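Local structure of flavoenzyme PA4991 (Pseudomonas aeruginosa PAO1, 5EZ7) at the flavin-adenine dinucleotide site. The protein binds one FAD per monomer and probably acts as an FAD-dependent oxidoreductase, showing neither amino-acid oxidase nor glycerol-3-phosphate dehydrogenase activity. Numbering follows the deposited sequence.

The flavin-adenine dinucleotide site. Residues 13-18, 37-38, 44-46, 48-50, 52, 54, 205-207, 209, 229, 344, 346-347. With FAD (flavin-adenine dinucleotide), chain B.
The Rossmann glycine loop of this DAO-family flavoenzyme, the GxGxxG motif starting at Gly14, joins strand 10-13 to helix 17-28 and brings the start of that helix to the FAD pyrophosphate. There the backbone N of Ala18 donates to O1P of the flavin-side phosphate, and the helix N-terminus would help to offset its charge. A water held by Gly16 N and Ser205 O reaches the same oxygen.

Glu37, ending strand 33-37, grips the adenosine ribose with both carboxylate oxygens. CG lies anti to the backbone N (chi1 163°) and the chain bends at chi2. OE1 accepts the 2'-hydroxyl O2B on its syn lone pair, while OE2 takes the 3'-hydroxyl O3B (2.8 Å) from above the carboxylate plane. OE2 also accepts Gly15 N at 2.9 Å, tying the acid to the glycine loop. Val13 CG1 and Ala206 CB lie over the same face of adenine, above its six- and five-membered rings respectively; Ser38 covers the opposite face, CB under C2A and OG (chi1 55°) beneath the six-membered ring.

On the adenosine-side phosphate, O2A receives both Gln45 N and, nearly in the side-chain amide plane, Gln45 NE2 at 3.1 Å. Ser46 OG, anti to its carbonyl carbon (chi1 -65°), donates to O1A (2.7 Å), pairs with ribityl O4' at 3.0 Å and accepts Ile17 N, thus coupling phosphate, ribityl chain and helix start.

Around the isoalloxazine, Ser49 places CB over the central ring and CA over the dimethylbenzene ring, its OG turned away to Ser46 O (2.7 Å). Leu229 CD1 packs against methyl C7M. The pyrimidine end is read by backbone: N3 donates to a lone pair of Ile52 O at 2.7 Å, Ile52 N binds O4, and Leu347 N donates to N1 at 3.0 Å. Gln50 N approaches N5, the redox-active position of a flavin. Over the face opposite Ser49, NE2 and CD2 of His54 lie above N3 and C2, with Ile52 CG2 and Lys346 NZ near the rims of the imidazole's opposite faces.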
# COMPACT_ATOMS: atom_id res chain seq x y z
N VAL A 13 -9.44 6.17 10.51
CA VAL A 13 -10.44 5.37 9.78
C VAL A 13 -9.76 4.82 8.55
O VAL A 13 -9.30 5.56 7.66
CB VAL A 13 -11.70 6.18 9.39
CG1 VAL A 13 -12.73 5.31 8.65
CG2 VAL A 13 -12.36 6.78 10.63
N GLY A 14 -9.62 3.50 8.52
CA GLY A 14 -9.01 2.81 7.42
C GLY A 14 -7.69 2.18 7.79
O GLY A 14 -6.76 2.88 8.09
N GLY A 15 -7.64 0.84 7.73
CA GLY A 15 -6.45 0.04 8.03
C GLY A 15 -5.78 -0.59 6.81
O GLY A 15 -5.55 -1.79 6.75
N GLY A 16 -5.44 0.24 5.84
CA GLY A 16 -4.45 -0.12 4.84
C GLY A 16 -3.08 0.36 5.32
O GLY A 16 -2.90 0.75 6.47
N ILE A 17 -2.10 0.31 4.42
CA ILE A 17 -0.78 0.70 4.77
C ILE A 17 -0.69 2.13 5.39
O ILE A 17 0.11 2.34 6.29
CB ILE A 17 0.16 0.61 3.57
CG1 ILE A 17 1.60 0.76 4.04
CG2 ILE A 17 -0.13 1.65 2.49
CD1 ILE A 17 2.10 -0.55 4.59
N ALA A 18 -1.46 3.11 4.90
CA ALA A 18 -1.28 4.44 5.38
C ALA A 18 -1.78 4.58 6.81
O ALA A 18 -1.08 5.17 7.65
CB ALA A 18 -1.90 5.48 4.44
N GLU A 37 -11.59 -0.16 10.96
CA GLU A 37 -11.58 -0.80 9.62
C GLU A 37 -12.90 -1.56 9.42
O GLU A 37 -13.36 -2.26 10.32
CB GLU A 37 -10.38 -1.75 9.50
CG GLU A 37 -10.48 -2.75 8.37
CD GLU A 37 -10.31 -2.07 7.02
OE1 GLU A 37 -11.24 -2.19 6.15
OE2 GLU A 37 -9.22 -1.44 6.87
N SER A 38 -13.51 -1.38 8.25
CA SER A 38 -14.86 -1.88 7.96
C SER A 38 -14.82 -3.25 7.25
O SER A 38 -15.84 -3.93 7.16
CB SER A 38 -15.63 -0.83 7.13
OG SER A 38 -14.90 -0.48 5.94
N GLY A 44 -7.83 -3.22 0.70
CA GLY A 44 -8.13 -2.37 -0.47
C GLY A 44 -6.92 -2.52 -1.38
O GLY A 44 -6.56 -3.63 -1.78
N GLN A 45 -6.24 -1.42 -1.62
CA GLN A 45 -5.11 -1.39 -2.52
C GLN A 45 -3.85 -2.06 -2.01
O GLN A 45 -3.07 -2.59 -2.79
CB GLN A 45 -4.76 0.04 -2.82
CG GLN A 45 -5.87 0.84 -3.49
CD GLN A 45 -5.59 2.34 -3.39
OE1 GLN A 45 -4.89 2.93 -4.21
NE2 GLN A 45 -6.12 2.96 -2.34
N SER A 46 -3.60 -1.99 -0.70
CA SER A 46 -2.30 -2.37 -0.13
C SER A 46 -1.80 -3.79 -0.39
O SER A 46 -0.68 -3.98 -0.84
CB SER A 46 -2.28 -2.14 1.37
OG SER A 46 -2.40 -0.76 1.57
N LYS A 48 -2.92 -5.68 -2.57
CA LYS A 48 -2.89 -5.81 -4.02
C LYS A 48 -1.74 -5.07 -4.69
O LYS A 48 -1.60 -5.15 -5.91
CB LYS A 48 -4.21 -5.35 -4.63
CG LYS A 48 -5.41 -6.14 -4.14
CD LYS A 48 -6.65 -5.59 -4.81
CE LYS A 48 -7.92 -6.38 -4.48
NZ LYS A 48 -8.48 -5.85 -3.21
N SER A 49 -0.91 -4.36 -3.93
CA SER A 49 0.22 -3.71 -4.54
C SER A 49 1.29 -4.72 -4.95
O SER A 49 1.21 -5.92 -4.61
CB SER A 49 0.84 -2.64 -3.62
OG SER A 49 1.36 -3.16 -2.41
N GLN A 50 2.28 -4.23 -5.66
CA GLN A 50 3.44 -5.04 -6.02
C GLN A 50 4.52 -4.96 -4.94
O GLN A 50 5.50 -5.68 -5.00
CB GLN A 50 3.97 -4.66 -7.40
CG GLN A 50 2.99 -4.99 -8.52
CD GLN A 50 3.67 -5.12 -9.91
OE1 GLN A 50 3.67 -4.19 -10.70
NE2 GLN A 50 4.24 -6.28 -10.17
N ILE A 52 6.66 -2.69 -4.10
CA ILE A 52 7.95 -2.15 -4.47
C ILE A 52 8.11 -0.84 -3.74
O ILE A 52 7.23 0.02 -3.83
CB ILE A 52 8.03 -1.85 -5.98
CG1 ILE A 52 7.94 -3.15 -6.78
CG2 ILE A 52 9.31 -1.09 -6.31
CD1 ILE A 52 7.46 -2.97 -8.21
N HIS A 54 9.73 2.33 -4.13
CA HIS A 54 10.30 3.24 -5.11
C HIS A 54 11.20 4.26 -4.43
O HIS A 54 10.95 4.65 -3.30
CB HIS A 54 9.17 3.98 -5.85
CG HIS A 54 8.16 3.08 -6.49
ND1 HIS A 54 8.44 2.33 -7.61
CD2 HIS A 54 6.87 2.83 -6.19
CE1 HIS A 54 7.37 1.65 -7.97
NE2 HIS A 54 6.40 1.93 -7.11
N SER A 205 -7.82 7.75 6.44
CA SER A 205 -6.86 7.03 5.58
C SER A 205 -7.58 5.80 4.98
O SER A 205 -7.08 4.67 5.02
CB SER A 205 -5.63 6.61 6.39
OG SER A 205 -6.04 5.85 7.51
N ALA A 206 -8.75 6.04 4.41
CA ALA A 206 -9.65 4.97 4.00
C ALA A 206 -9.60 4.67 2.50
O ALA A 206 -10.42 3.95 2.00
CB ALA A 206 -11.08 5.28 4.44
N GLY A 207 -8.57 5.15 1.81
CA GLY A 207 -8.36 4.86 0.42
C GLY A 207 -9.49 5.39 -0.40
O GLY A 207 -9.90 6.54 -0.25
N GLY A 209 -12.48 4.53 0.06
CA GLY A 209 -13.54 4.88 0.99
C GLY A 209 -13.54 6.32 1.48
O GLY A 209 -14.55 6.74 2.05
N LEU A 229 -6.52 -0.13 -12.76
CA LEU A 229 -5.46 -1.00 -13.30
C LEU A 229 -6.10 -2.34 -13.67
O LEU A 229 -7.07 -2.75 -13.03
CB LEU A 229 -4.37 -1.22 -12.25
CG LEU A 229 -3.39 -0.05 -12.07
CD1 LEU A 229 -2.57 -0.27 -10.84
CD2 LEU A 229 -2.45 0.13 -13.25
N PRO A 344 -1.71 8.28 0.42
CA PRO A 344 -0.26 8.21 0.27
C PRO A 344 0.21 8.35 -1.17
O PRO A 344 1.29 8.83 -1.39
CB PRO A 344 0.09 6.83 0.84
CG PRO A 344 -1.11 6.03 0.65
CD PRO A 344 -2.28 6.97 0.76
N LYS A 346 1.49 6.33 -3.12
CA LYS A 346 2.25 5.09 -3.25
C LYS A 346 2.35 4.45 -1.90
O LYS A 346 2.29 5.11 -0.90
CB LYS A 346 3.62 5.40 -3.84
CG LYS A 346 3.53 5.45 -5.35
CD LYS A 346 4.63 6.24 -6.02
CE LYS A 346 4.52 6.10 -7.55
NZ LYS A 346 5.89 6.07 -8.17
N LEU A 347 2.44 3.14 -1.86
CA LEU A 347 2.67 2.44 -0.64
C LEU A 347 4.00 2.85 -0.03
O LEU A 347 4.13 2.95 1.18
CB LEU A 347 2.68 0.95 -0.92
CG LEU A 347 2.99 0.04 0.28
CD1 LEU A 347 2.00 -1.07 0.34
CD2 LEU A 347 4.38 -0.55 0.18
PA FAD B . -5.96 1.11 1.08
O1A FAD B . -4.90 0.06 1.10
O2A FAD B . -7.01 1.13 0.00
O5B FAD B . -6.66 1.07 2.50
C5B FAD B . -7.86 1.76 2.78
C4B FAD B . -8.54 0.98 3.89
O4B FAD B . -9.67 1.72 4.37
C3B FAD B . -9.02 -0.39 3.40
O3B FAD B . -8.49 -1.44 4.20
C2B FAD B . -10.53 -0.28 3.51
O2B FAD B . -11.20 -1.50 3.83
C1B FAD B . -10.71 0.79 4.58
N9A FAD B . -11.99 1.50 4.48
C8A FAD B . -12.57 1.96 3.36
N7A FAD B . -13.74 2.56 3.65
C5A FAD B . -13.92 2.49 4.97
C6A FAD B . -14.96 2.93 5.91
N6A FAD B . -16.03 3.57 5.43
N1A FAD B . -14.79 2.68 7.22
C2A FAD B . -13.70 2.03 7.68
N3A FAD B . -12.71 1.60 6.87
C4A FAD B . -12.77 1.80 5.53
N1 FAD B . 2.78 1.58 -4.42
C2 FAD B . 4.11 1.38 -4.29
O2 FAD B . 4.78 2.18 -3.60
N3 FAD B . 4.74 0.35 -4.88
C4 FAD B . 4.10 -0.54 -5.63
O4 FAD B . 4.71 -1.50 -6.16
C4X FAD B . 2.66 -0.39 -5.82
N5 FAD B . 1.95 -1.26 -6.57
C5X FAD B . 0.62 -1.12 -6.72
C6 FAD B . -0.06 -2.05 -7.49
C7 FAD B . -1.43 -1.94 -7.67
C7M FAD B . -2.15 -2.97 -8.49
C8 FAD B . -2.17 -0.84 -7.01
C8M FAD B . -3.67 -0.67 -7.16
C9 FAD B . -1.48 0.09 -6.25
C9A FAD B . -0.10 0.01 -6.08
N10 FAD B . 0.64 0.94 -5.29
C10 FAD B . 2.02 0.76 -5.14
C1' FAD B . -0.01 2.05 -4.61
C2' FAD B . -0.44 1.56 -3.24
O2' FAD B . -1.05 0.26 -3.30
C3' FAD B . -1.38 2.56 -2.58
O3' FAD B . -0.85 3.89 -2.76
C4' FAD B . -1.53 2.28 -1.09
O4' FAD B . -1.57 0.87 -0.82
C5' FAD B . -2.79 2.90 -0.52
O5' FAD B . -2.79 2.74 0.91
P FAD B . -4.07 3.22 1.73
O1P FAD B . -3.96 2.67 3.13
O2P FAD B . -4.19 4.68 1.51
O3P FAD B . -5.29 2.57 0.92
O HOH W 1 -2.52 4.76 -4.53
O HOH W 2 -5.20 5.44 -0.94
O HOH W 3 -5.11 3.01 5.45